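Local coordinates for CD180 antigen (Mus musculus, PDB 3T6Q), which may cooperate with MD-1 and TLR4 in the innate immune response of B-cells to bacterial lipopolysaccharide, leading to NF-kappa-B activation, at residues P544-Q549 with L569-E574. Residues are numbered along the deposited sequence; the frame is centred on the assembly and turned at random. Where two conformers were deposited one is given.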
loop_
_atom_site.group_PDB
_atom_site.type_symbol
_atom_site.label_atom_id
_atom_site.label_comp_id
_atom_site.label_asym_id
_atom_site.label_seq_id
_atom_site.Cartn_x
_atom_site.Cartn_y
_atom_site.Cartn_z
ATOM N N PRO A 544 10.876 -55.664 -33.499
ATOM C CA PRO A 544 10.236 -56.439 -32.431
ATOM C C PRO A 544 10.737 -56.020 -31.047
ATOM O O PRO A 544 9.989 -56.131 -30.058
ATOM C CB PRO A 544 10.620 -57.884 -32.755
ATOM C CG PRO A 544 10.935 -57.885 -34.215
ATOM C CD PRO A 544 11.549 -56.534 -34.482
ATOM N N ILE A 545 11.980 -55.543 -30.972
ATOM C CA ILE A 545 12.530 -55.121 -29.680
ATOM C C ILE A 545 11.769 -53.889 -29.194
ATOM O O ILE A 545 11.362 -53.835 -28.037
ATOM C CB ILE A 545 14.053 -54.875 -29.720
ATOM C CG1 ILE A 545 14.761 -56.201 -30.054
ATOM C CG2 ILE A 545 14.539 -54.276 -28.375
ATOM C CD1 ILE A 545 16.197 -56.056 -30.503
ATOM N N LEU A 546 11.598 -52.900 -30.074
ATOM C CA LEU A 546 10.747 -51.735 -29.805
ATOM C C LEU A 546 9.295 -52.078 -29.404
ATOM O O LEU A 546 8.758 -51.469 -28.475
ATOM C CB LEU A 546 10.754 -50.815 -31.023
ATOM C CG LEU A 546 12.139 -50.195 -31.290
ATOM C CD1 LEU A 546 12.019 -49.151 -32.385
ATOM C CD2 LEU A 546 12.679 -49.544 -30.014
ATOM N N SER A 547 8.686 -53.048 -30.104
ATOM C CA SER A 547 7.304 -53.470 -29.820
ATOM C C SER A 547 7.113 -54.007 -28.408
ATOM O O SER A 547 6.055 -53.807 -27.824
ATOM C CB SER A 547 6.867 -54.549 -30.826
ATOM O OG SER A 547 6.593 -53.927 -32.064
ATOM N N GLN A 548 8.128 -54.702 -27.896
ATOM C CA GLN A 548 8.151 -55.252 -26.530
ATOM C C GLN A 548 8.067 -54.208 -25.419
ATOM O O GLN A 548 7.685 -54.551 -24.303
ATOM C CB GLN A 548 9.447 -56.010 -26.285
ATOM C CG GLN A 548 9.560 -57.329 -27.003
ATOM C CD GLN A 548 10.968 -57.873 -27.010
ATOM O OE1 GLN A 548 11.815 -57.521 -26.173
ATOM N NE2 GLN A 548 11.232 -58.750 -27.958
ATOM N N GLN A 549 8.459 -52.961 -25.700
ATOM C CA GLN A 549 8.564 -51.933 -24.652
ATOM C C GLN A 549 7.291 -51.135 -24.446
ATOM O O GLN A 549 6.396 -51.146 -25.305
ATOM C CB GLN A 549 9.762 -50.960 -24.940
ATOM C CG GLN A 549 11.049 -51.657 -25.378
ATOM C CD GLN A 549 11.418 -52.897 -24.559
ATOM O OE1 GLN A 549 12.179 -53.750 -25.020
ATOM N NE2 GLN A 549 10.920 -52.980 -23.338
ATOM N N LEU A 569 9.043 -46.591 -40.425
ATOM C CA LEU A 569 8.006 -45.584 -40.655
ATOM C C LEU A 569 6.574 -46.136 -40.508
ATOM O O LEU A 569 5.725 -45.506 -39.878
ATOM C CB LEU A 569 8.188 -44.900 -42.021
ATOM C CG LEU A 569 9.484 -44.096 -42.173
ATOM C CD1 LEU A 569 9.736 -43.705 -43.632
ATOM C CD2 LEU A 569 9.474 -42.874 -41.258
ATOM N N GLU A 570 6.336 -47.308 -41.076
ATOM C CA GLU A 570 5.054 -48.027 -40.935
ATOM C C GLU A 570 4.783 -48.412 -39.454
ATOM O O GLU A 570 3.686 -48.179 -38.922
ATOM C CB GLU A 570 5.062 -49.270 -41.832
ATOM C CG GLU A 570 4.800 -48.916 -43.310
ATOM C CD GLU A 570 4.991 -50.078 -44.296
ATOM O OE1 GLU A 570 5.070 -51.248 -43.876
ATOM O OE2 GLU A 570 5.067 -49.814 -45.517
ATOM N N TRP A 571 5.809 -48.959 -38.803
ATOM C CA TRP A 571 5.760 -49.313 -37.384
ATOM C C TRP A 571 5.398 -48.114 -36.561
ATOM O O TRP A 571 4.567 -48.224 -35.635
ATOM C CB TRP A 571 7.096 -49.924 -36.931
ATOM C CG TRP A 571 7.160 -50.287 -35.465
ATOM C CD1 TRP A 571 6.957 -51.534 -34.900
ATOM C CD2 TRP A 571 7.463 -49.396 -34.331
ATOM N NE1 TRP A 571 7.096 -51.480 -33.542
ATOM C CE2 TRP A 571 7.380 -50.225 -33.131
ATOM C CE3 TRP A 571 7.738 -48.047 -34.195
ATOM C CZ2 TRP A 571 7.609 -49.710 -31.855
ATOM C CZ3 TRP A 571 7.955 -47.529 -32.894
ATOM C CH2 TRP A 571 7.884 -48.350 -31.758
ATOM N N TYR A 572 6.019 -46.968 -36.868
ATOM C CA TYR A 572 5.819 -45.717 -36.135
ATOM C C TYR A 572 4.347 -45.324 -36.096
ATOM O O TYR A 572 3.833 -44.935 -35.032
ATOM C CB TYR A 572 6.653 -44.594 -36.752
ATOM C CG TYR A 572 6.735 -43.302 -35.944
ATOM C CD1 TYR A 572 5.781 -42.278 -36.105
ATOM C CD2 TYR A 572 7.771 -43.094 -35.035
ATOM C CE1 TYR A 572 5.864 -41.096 -35.377
ATOM C CE2 TYR A 572 7.884 -41.901 -34.332
ATOM C CZ TYR A 572 6.921 -40.913 -34.490
ATOM O OH TYR A 572 7.031 -39.739 -33.775
ATOM N N LYS A 573 3.681 -45.451 -37.245
ATOM C CA LYS A 573 2.265 -45.122 -37.404
ATOM C C LYS A 573 1.363 -46.092 -36.657
ATOM O O LYS A 573 0.298 -45.711 -36.199
ATOM C CB LYS A 573 1.865 -45.151 -38.884
ATOM C CG LYS A 573 2.609 -44.171 -39.774
ATOM C CD LYS A 573 2.268 -44.380 -41.255
ATOM C CE LYS A 573 1.281 -43.339 -41.768
ATOM N NZ LYS A 573 1.843 -41.962 -41.620
ATOM N N GLU A 574 1.797 -47.348 -36.574
ATOM C CA GLU A 574 1.073 -48.403 -35.876
ATOM C C GLU A 574 1.224 -48.337 -34.344
ATOM O O GLU A 574 0.445 -48.956 -33.619
ATOM C CB GLU A 574 1.544 -49.769 -36.378
ATOM C CG GLU A 574 1.165 -50.078 -37.822
ATOM C CD GLU A 574 1.917 -51.272 -38.391
ATOM O OE1 GLU A 574 2.845 -51.787 -37.722
ATOM O OE2 GLU A 574 1.591 -51.690 -39.520
#
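Ser-547 and Trp-571 mark the nearest approach of the two backbones, their CA atoms 8.8 Å apart, and the indole of Trp-571 spans the gap between helix 543-547 of the last leucine-rich repeat and helix 566-574 of the C-terminal LRRCT cap. Trp-571 puts CG anti to its own N (chi1 178°), which sends the ring out across that gap, its N-H edge meeting Ser-547 and one face meeting Leu-546. At that edge, Trp-571 NE1 donates to Ser-547 OG over 2.9 Å; the bond is nearly straight (168° at the hydrogen), and the hydroxyl oxygen sits in the ring plane. Leu-546 CB lies 3.4 Å from Trp-571 CZ2, above the benzo rim, and on the same side Leu-546 CD1 stands 4.2 Å above the indole plane of Trp-571, offset toward the rim. Ile-552, in the strand following the first helix, touches both Leu-546 and Trp-571, and Leu-579 of strand 579-580 also packs on the indole. Ser-547 OG has a weak hydrogen bond to Leu-543 O as well. With its N-H satisfied, the indole lies buried at the junction of repeat and cap, its rotation restricted by a directional in-plane bond at the N-H edge and apolar packing over a face.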